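Local atomic coordinates of glutaconate CoA-transferase subunit A (Acidaminococcus fermentans, PDB entry 1POI), a protein that catalyses the transfer of the CoA moiety from acetyl-CoA to glutaconate or (R)-2-hydroxyglutarate, a step in glutamate degradation via hydroxyglutarate. Residues Asp18-Gly23 against Gly55-Leu60; Asp149-Ile154 against Lys163-Pro168. One frame throughout, in Å; residues are numbered along the deposited sequence.

How the interactions relate
Interaction 1 is core, interaction 2 peripheral and only partly buried; they share no strand or helix. In interaction 1 a middle strand of the seven-stranded parallel sheet meets a helix; the centre of this contact lies about 5 Å from that of the chain. With no direct hydrogen bond between its segments, it depends on apolar side chains round one indole and on a bridging water. Interaction 2 pairs the two strands of a hairpin in a separate antiparallel sheet, the centres of the two contacts about 25 Å apart. There the backbone supplies the bonds, the side chains range from buried valines to exposed lysine and tyrosine, and another copy of the subunit packs against one face.

Interaction 1. Residues Asp18-Gly23 against Gly55-Leu60; sequences DHIALG and GDWDML
Gly55 opens the helix that lies against strand 19-22, and its carbonyl oxygen accepts the helical bond from Met59 N. Asp56 has CG in the crowded position between its backbone N and carbonyl carbon (chi1 54°). That rotation brings OD1 back to the helix start, where it takes a bond from Gly54 N and a weak one from Trp57 N. OD2 reaches Lys30 in a salt bridge, and the same ammonium is hydrogen-bonded to Gly23 O, so one lysine ties both segments. The buried carboxylate is probably stabilised by Lys30 and the helix N-terminus.

Trp57 is the hub on the helix side. Its indole reaches across to the strand, where Leu22 CD1 stands 3.1 Å above the ring plane, displaced from the centre toward the rim, and 3.2 Å from Trp57 NE1. Ile20 CD1 approaches the benzo end obliquely, 3.4 Å from Trp57 CH2. The fold is a Rossmann-like alpha/beta sheet of parallel strands: 19-22 is its central strand, and helix 55-62 links strands 46-49 and 66-71; segment 55-60 runs roughly antiparallel to strand 19-22, at 146°. Water 1 joins the two elements by accepting from Trp57 NE1 at 3.0 Å and from Leu22 N at 2.9 Å, so both buried N-H groups are satisfied, and the bond to the indole probably helps to hold its rotation. An alanine in place of Trp57 would remove the ring and its N-H, and would probably loosen the packing of Ile20 and Leu22 and cost the water one of its donors.

A turn later Leu60 returns to the same indole face as Leu22. Its CD1 lies 3.9 Å above the Trp57 plane and 4.0 Å from Leu22 CD1; behind it, Leu60 packs on Ile38 and Leu39 of helix 32-40.

Interaction 2. Residues Asp149-Ile154 against Lys163-Pro168; sequences DKFKYI and KVVAVP
Ile154 loses more surface to this contact than any other residue. It forms an antiparallel hydrogen-bonded pair with Val164: Ile154 N gives to Val164 O at 2.9 Å in an almost straight bond (170°), and Val164 N returns one to Ile154 O at 2.7 Å. Both bonds run nearly along the C=O axes of their acceptors. The Ile154 side chain has CG1 in the crowded position between backbone N and carbonyl carbon (chi1 66°), which turns it across the opposite strand, so that CG1 lies 3.7 Å from Val164 CG2 and CD1 reaches Ala166 CB at 4.1 Å.

Ala166 is the second centre. It pairs with Lys152 through two more backbone bonds, Ala166 N to Lys152 O at 2.8 Å and Lys152 N to Ala166 O at 3.1 Å, the latter less straight (147°). Its methyl shares a face of the sheet with Ile154 and Val164.

Back beside Ile154, Lys163 arches over that residue's carbonyl. A bend at chi3 carries Lys163 CE to 3.2 Å from Ile154 C, while the ammonium makes a long, weak ion pair with Asp155.

On the reverse face Tyr153 and Val165 form a non-hydrogen-bonded pair, side by side, with Val165 CG2 3.4 Å from Tyr153 CE1. Phe151 presents its edge to the tyrosine, CE2 above the ring centre, and Tyr153 OH is bonded to Thr130 of helix 128-131.

Together the strands make a beta hairpin. Beyond it, strand 118-121 pairs with the far edge of 162-168, its Phe118 packing on Ile154 and Ala166, and on the same face Pro157 and Pro117 of the second subunit, another copy of this protein, cover Ile154 and Val164.

Interaction 1. Residues Asp18-Gly23 against Gly55-Leu60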
loop_
_atom_site.group_PDB
_atom_site.type_symbol
_atom_site.label_atom_id
_atom_site.label_comp_id
_atom_site.label_asym_id
_atom_site.label_seq_id
_atom_site.Cartn_x
_atom_site.Cartn_y
_atom_site.Cartn_z
ATOM N N ASP A 18 31.124 -21.237 -19.834
ATOM C CA ASP A 18 30.685 -20.010 -19.176
ATOM C C ASP A 18 31.108 -19.734 -17.747
ATOM O O ASP A 18 31.223 -20.642 -16.915
ATOM C CB ASP A 18 29.182 -19.943 -19.191
ATOM C CG ASP A 18 28.661 -19.482 -20.474
ATOM O OD1 ASP A 18 29.365 -18.715 -21.144
ATOM O OD2 ASP A 18 27.529 -19.850 -20.815
ATOM N N HIS A 19 31.319 -18.453 -17.477
ATOM C CA HIS A 19 31.642 -17.949 -16.147
ATOM C C HIS A 19 30.258 -17.472 -15.743
ATOM O O HIS A 19 29.762 -16.491 -16.324
ATOM C CB HIS A 19 32.551 -16.720 -16.228
ATOM C CG HIS A 19 32.854 -16.097 -14.898
ATOM N ND1 HIS A 19 31.900 -15.460 -14.132
ATOM C CD2 HIS A 19 34.017 -16.009 -14.200
ATOM C CE1 HIS A 19 32.465 -15.009 -13.021
ATOM N NE2 HIS A 19 33.748 -15.329 -13.039
ATOM N N ILE A 20 29.612 -18.193 -14.824
ATOM C CA ILE A 20 28.258 -17.840 -14.376
ATOM C C ILE A 20 28.263 -17.222 -12.989
ATOM O O ILE A 20 29.277 -17.237 -12.276
ATOM C CB ILE A 20 27.330 -19.085 -14.258
ATOM C CG1 ILE A 20 27.948 -20.111 -13.311
ATOM C CG2 ILE A 20 27.021 -19.672 -15.609
ATOM C CD1 ILE A 20 27.014 -21.226 -12.984
ATOM N N ALA A 21 27.115 -16.656 -12.634
ATOM C CA ALA A 21 26.893 -16.070 -11.318
ATOM C C ALA A 21 25.422 -16.362 -10.939
ATOM O O ALA A 21 24.482 -16.151 -11.733
ATOM C CB ALA A 21 27.191 -14.580 -11.322
ATOM N N LEU A 22 25.248 -16.953 -9.761
ATOM C CA LEU A 22 23.920 -17.306 -9.273
ATOM C C LEU A 22 23.515 -16.349 -8.162
ATOM O O LEU A 22 24.318 -16.041 -7.274
ATOM C CB LEU A 22 23.910 -18.760 -8.772
ATOM C CG LEU A 22 24.209 -19.834 -9.836
ATOM C CD1 LEU A 22 24.604 -21.127 -9.181
ATOM C CD2 LEU A 22 23.029 -20.058 -10.770
ATOM N N GLY A 23 22.293 -15.835 -8.257
ATOM C CA GLY A 23 21.790 -14.924 -7.249
ATOM C C GLY A 23 21.422 -15.584 -5.926
ATOM O O GLY A 23 21.703 -16.776 -5.727
ATOM N N GLY A 55 22.972 -24.978 -1.467
ATOM C CA GLY A 55 22.816 -26.262 -2.126
ATOM C C GLY A 55 22.969 -26.163 -3.617
ATOM O O GLY A 55 23.262 -27.151 -4.283
ATOM N N ASP A 56 22.747 -24.960 -4.138
ATOM C CA ASP A 56 22.855 -24.687 -5.567
ATOM C C ASP A 56 24.266 -25.042 -6.108
ATOM O O ASP A 56 24.408 -25.960 -6.914
ATOM C CB ASP A 56 22.397 -23.235 -5.892
ATOM C CG ASP A 56 23.131 -22.127 -5.055
ATOM O OD1 ASP A 56 23.651 -22.365 -3.937
ATOM O OD2 ASP A 56 23.181 -20.970 -5.537
ATOM N N TRP A 57 25.316 -24.414 -5.594
ATOM C CA TRP A 57 26.643 -24.741 -6.069
ATOM C C TRP A 57 27.051 -26.140 -5.658
ATOM O O TRP A 57 27.928 -26.740 -6.278
ATOM C CB TRP A 57 27.673 -23.715 -5.607
ATOM C CG TRP A 57 27.638 -22.486 -6.456
ATOM C CD1 TRP A 57 26.941 -21.334 -6.207
ATOM C CD2 TRP A 57 28.241 -22.317 -7.749
ATOM N NE1 TRP A 57 27.060 -20.469 -7.266
ATOM C CE2 TRP A 57 27.854 -21.042 -8.228
ATOM C CE3 TRP A 57 29.068 -23.124 -8.549
ATOM C CZ2 TRP A 57 28.265 -20.549 -9.482
ATOM C CZ3 TRP A 57 29.474 -22.637 -9.786
ATOM C CH2 TRP A 57 29.072 -21.357 -10.242
ATOM N N ASP A 58 26.412 -26.684 -4.629
ATOM C CA ASP A 58 26.749 -28.035 -4.204
ATOM C C ASP A 58 26.285 -29.002 -5.258
ATOM O O ASP A 58 27.009 -29.910 -5.647
ATOM C CB ASP A 58 26.079 -28.405 -2.903
ATOM C CG ASP A 58 26.799 -29.519 -2.193
ATOM O OD1 ASP A 58 28.016 -29.360 -1.984
ATOM O OD2 ASP A 58 26.163 -30.541 -1.834
ATOM N N MET A 59 25.072 -28.809 -5.737
ATOM C CA MET A 59 24.557 -29.702 -6.741
ATOM C C MET A 59 25.410 -29.687 -8.009
ATOM O O MET A 59 25.767 -30.752 -8.517
ATOM C CB MET A 59 23.090 -29.408 -6.994
ATOM C CG MET A 59 22.235 -29.711 -5.765
ATOM S SD MET A 59 20.506 -29.477 -6.131
ATOM C CE MET A 59 20.131 -30.952 -6.958
ATOM N N LEU A 60 25.823 -28.502 -8.459
ATOM C CA LEU A 60 26.665 -28.372 -9.650
ATOM C C LEU A 60 28.010 -29.076 -9.430
ATOM O O LEU A 60 28.439 -29.876 -10.261
ATOM C CB LEU A 60 26.904 -26.895 -9.990
ATOM C CG LEU A 60 25.683 -26.065 -10.405
ATOM C CD1 LEU A 60 26.058 -24.591 -10.575
ATOM C CD2 LEU A 60 25.060 -26.642 -11.675
HETATM O O HOH W 1 27.139 -17.506 -7.647
#

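Interaction 2. Residues Asp149-Ile154 against Lys163-Pro168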
loop_
_atom_site.group_PDB
_atom_site.type_symbol
_atom_site.label_atom_id
_atom_site.label_comp_id
_atom_site.label_asym_id
_atom_site.label_seq_id
_atom_site.Cartn_x
_atom_site.Cartn_y
_atom_site.Cartn_z
ATOM N N ASP A 149 46.385 -14.117 -12.148
ATOM C CA ASP A 149 46.782 -13.743 -10.785
ATOM C C ASP A 149 45.599 -13.636 -9.834
ATOM O O ASP A 149 44.569 -13.044 -10.181
ATOM C CB ASP A 149 47.519 -12.413 -10.776
ATOM C CG ASP A 149 48.876 -12.513 -11.397
ATOM O OD1 ASP A 149 49.830 -12.956 -10.715
ATOM O OD2 ASP A 149 48.990 -12.150 -12.578
ATOM N N LYS A 150 45.729 -14.270 -8.672
ATOM C CA LYS A 150 44.694 -14.207 -7.659
ATOM C C LYS A 150 44.601 -12.727 -7.211
ATOM O O LYS A 150 43.521 -12.132 -7.207
ATOM C CB LYS A 150 45.068 -15.106 -6.477
ATOM C CG LYS A 150 44.068 -15.063 -5.339
ATOM C CD LYS A 150 44.486 -15.937 -4.183
ATOM C CE LYS A 150 43.399 -15.910 -3.127
ATOM N NZ LYS A 150 43.503 -17.022 -2.178
ATOM N N PHE A 151 45.745 -12.126 -6.897
ATOM C CA PHE A 151 45.787 -10.727 -6.482
ATOM C C PHE A 151 47.185 -10.170 -6.764
ATOM O O PHE A 151 48.081 -10.904 -7.198
ATOM C CB PHE A 151 45.467 -10.609 -4.974
ATOM C CG PHE A 151 46.595 -11.023 -4.071
ATOM C CD1 PHE A 151 46.811 -12.358 -3.777
ATOM C CD2 PHE A 151 47.472 -10.081 -3.567
ATOM C CE1 PHE A 151 47.901 -12.755 -2.992
ATOM C CE2 PHE A 151 48.566 -10.461 -2.783
ATOM C CZ PHE A 151 48.785 -11.795 -2.497
ATOM N N LYS A 152 47.379 -8.889 -6.477
ATOM C CA LYS A 152 48.675 -8.236 -6.667
ATOM C C LYS A 152 48.793 -7.118 -5.639
ATOM O O LYS A 152 47.864 -6.331 -5.477
ATOM C CB LYS A 152 48.751 -7.652 -8.077
ATOM C CG LYS A 152 49.804 -8.272 -8.962
ATOM C CD LYS A 152 49.419 -8.169 -10.431
ATOM C CE LYS A 152 50.620 -8.373 -11.350
ATOM N NZ LYS A 152 51.350 -9.660 -11.101
ATOM N N TYR A 153 49.866 -7.120 -4.862
ATOM C CA TYR A 153 50.075 -6.065 -3.868
ATOM C C TYR A 153 50.565 -4.834 -4.604
ATOM O O TYR A 153 51.535 -4.900 -5.358
ATOM C CB TYR A 153 51.140 -6.461 -2.843
ATOM C CG TYR A 153 50.658 -7.377 -1.754
ATOM C CD1 TYR A 153 49.507 -7.080 -1.029
ATOM C CD2 TYR A 153 51.367 -8.526 -1.429
ATOM C CE1 TYR A 153 49.079 -7.908 -0.004
ATOM C CE2 TYR A 153 50.948 -9.360 -0.407
ATOM C CZ TYR A 153 49.800 -9.044 0.304
ATOM O OH TYR A 153 49.379 -9.865 1.323
ATOM N N ILE A 154 49.929 -3.699 -4.374
ATOM C CA ILE A 154 50.343 -2.494 -5.066
ATOM C C ILE A 154 50.425 -1.374 -4.071
ATOM O O ILE A 154 49.775 -1.431 -3.043
ATOM C CB ILE A 154 49.335 -2.115 -6.172
ATOM C CG1 ILE A 154 47.984 -1.728 -5.559
ATOM C CG2 ILE A 154 49.180 -3.277 -7.154
ATOM C CD1 ILE A 154 47.014 -1.062 -6.537
ATOM N N LYS A 163 50.651 -0.191 1.050
ATOM C CA LYS A 163 50.246 -0.993 -0.099
ATOM C C LYS A 163 48.854 -1.571 0.164
ATOM O O LYS A 163 48.436 -1.726 1.324
ATOM C CB LYS A 163 51.235 -2.141 -0.372
ATOM C CG LYS A 163 52.688 -1.704 -0.513
ATOM C CD LYS A 163 53.518 -2.677 -1.357
ATOM C CE LYS A 163 53.176 -2.556 -2.844
ATOM N NZ LYS A 163 54.169 -3.196 -3.762
ATOM N N VAL A 164 48.127 -1.826 -0.923
ATOM C CA VAL A 164 46.787 -2.391 -0.877
ATOM C C VAL A 164 46.795 -3.675 -1.740
ATOM O O VAL A 164 47.764 -3.953 -2.458
ATOM C CB VAL A 164 45.704 -1.362 -1.395
ATOM C CG1 VAL A 164 46.074 0.057 -0.997
ATOM C CG2 VAL A 164 45.487 -1.463 -2.908
ATOM N N VAL A 165 45.722 -4.449 -1.665
ATOM C CA VAL A 165 45.596 -5.680 -2.418
ATOM C C VAL A 165 44.718 -5.359 -3.605
ATOM O O VAL A 165 43.613 -4.827 -3.430
ATOM C CB VAL A 165 44.930 -6.781 -1.550
ATOM C CG1 VAL A 165 44.624 -8.031 -2.374
ATOM C CG2 VAL A 165 45.839 -7.137 -0.388
ATOM N N ALA A 166 45.236 -5.586 -4.813
ATOM C CA ALA A 166 44.457 -5.316 -6.015
ATOM C C ALA A 166 43.880 -6.642 -6.440
ATOM O O ALA A 166 44.583 -7.661 -6.413
ATOM C CB ALA A 166 45.326 -4.729 -7.100
ATOM N N VAL A 167 42.618 -6.635 -6.845
ATOM C CA VAL A 167 41.916 -7.852 -7.221
ATOM C C VAL A 167 41.275 -7.715 -8.600
ATOM O O VAL A 167 40.661 -6.703 -8.910
ATOM C CB VAL A 167 40.842 -8.180 -6.130
ATOM C CG1 VAL A 167 39.810 -9.112 -6.644
ATOM C CG2 VAL A 167 41.491 -8.806 -4.935
ATOM N N PRO A 168 41.391 -8.750 -9.440
ATOM C CA PRO A 168 40.800 -8.683 -10.779
ATOM C C PRO A 168 39.285 -8.644 -10.731
ATOM O O PRO A 168 38.677 -9.438 -10.019
ATOM C CB PRO A 168 41.254 -10.002 -11.419
ATOM C CG PRO A 168 42.471 -10.382 -10.634
ATOM C CD PRO A 168 42.061 -10.046 -9.238
#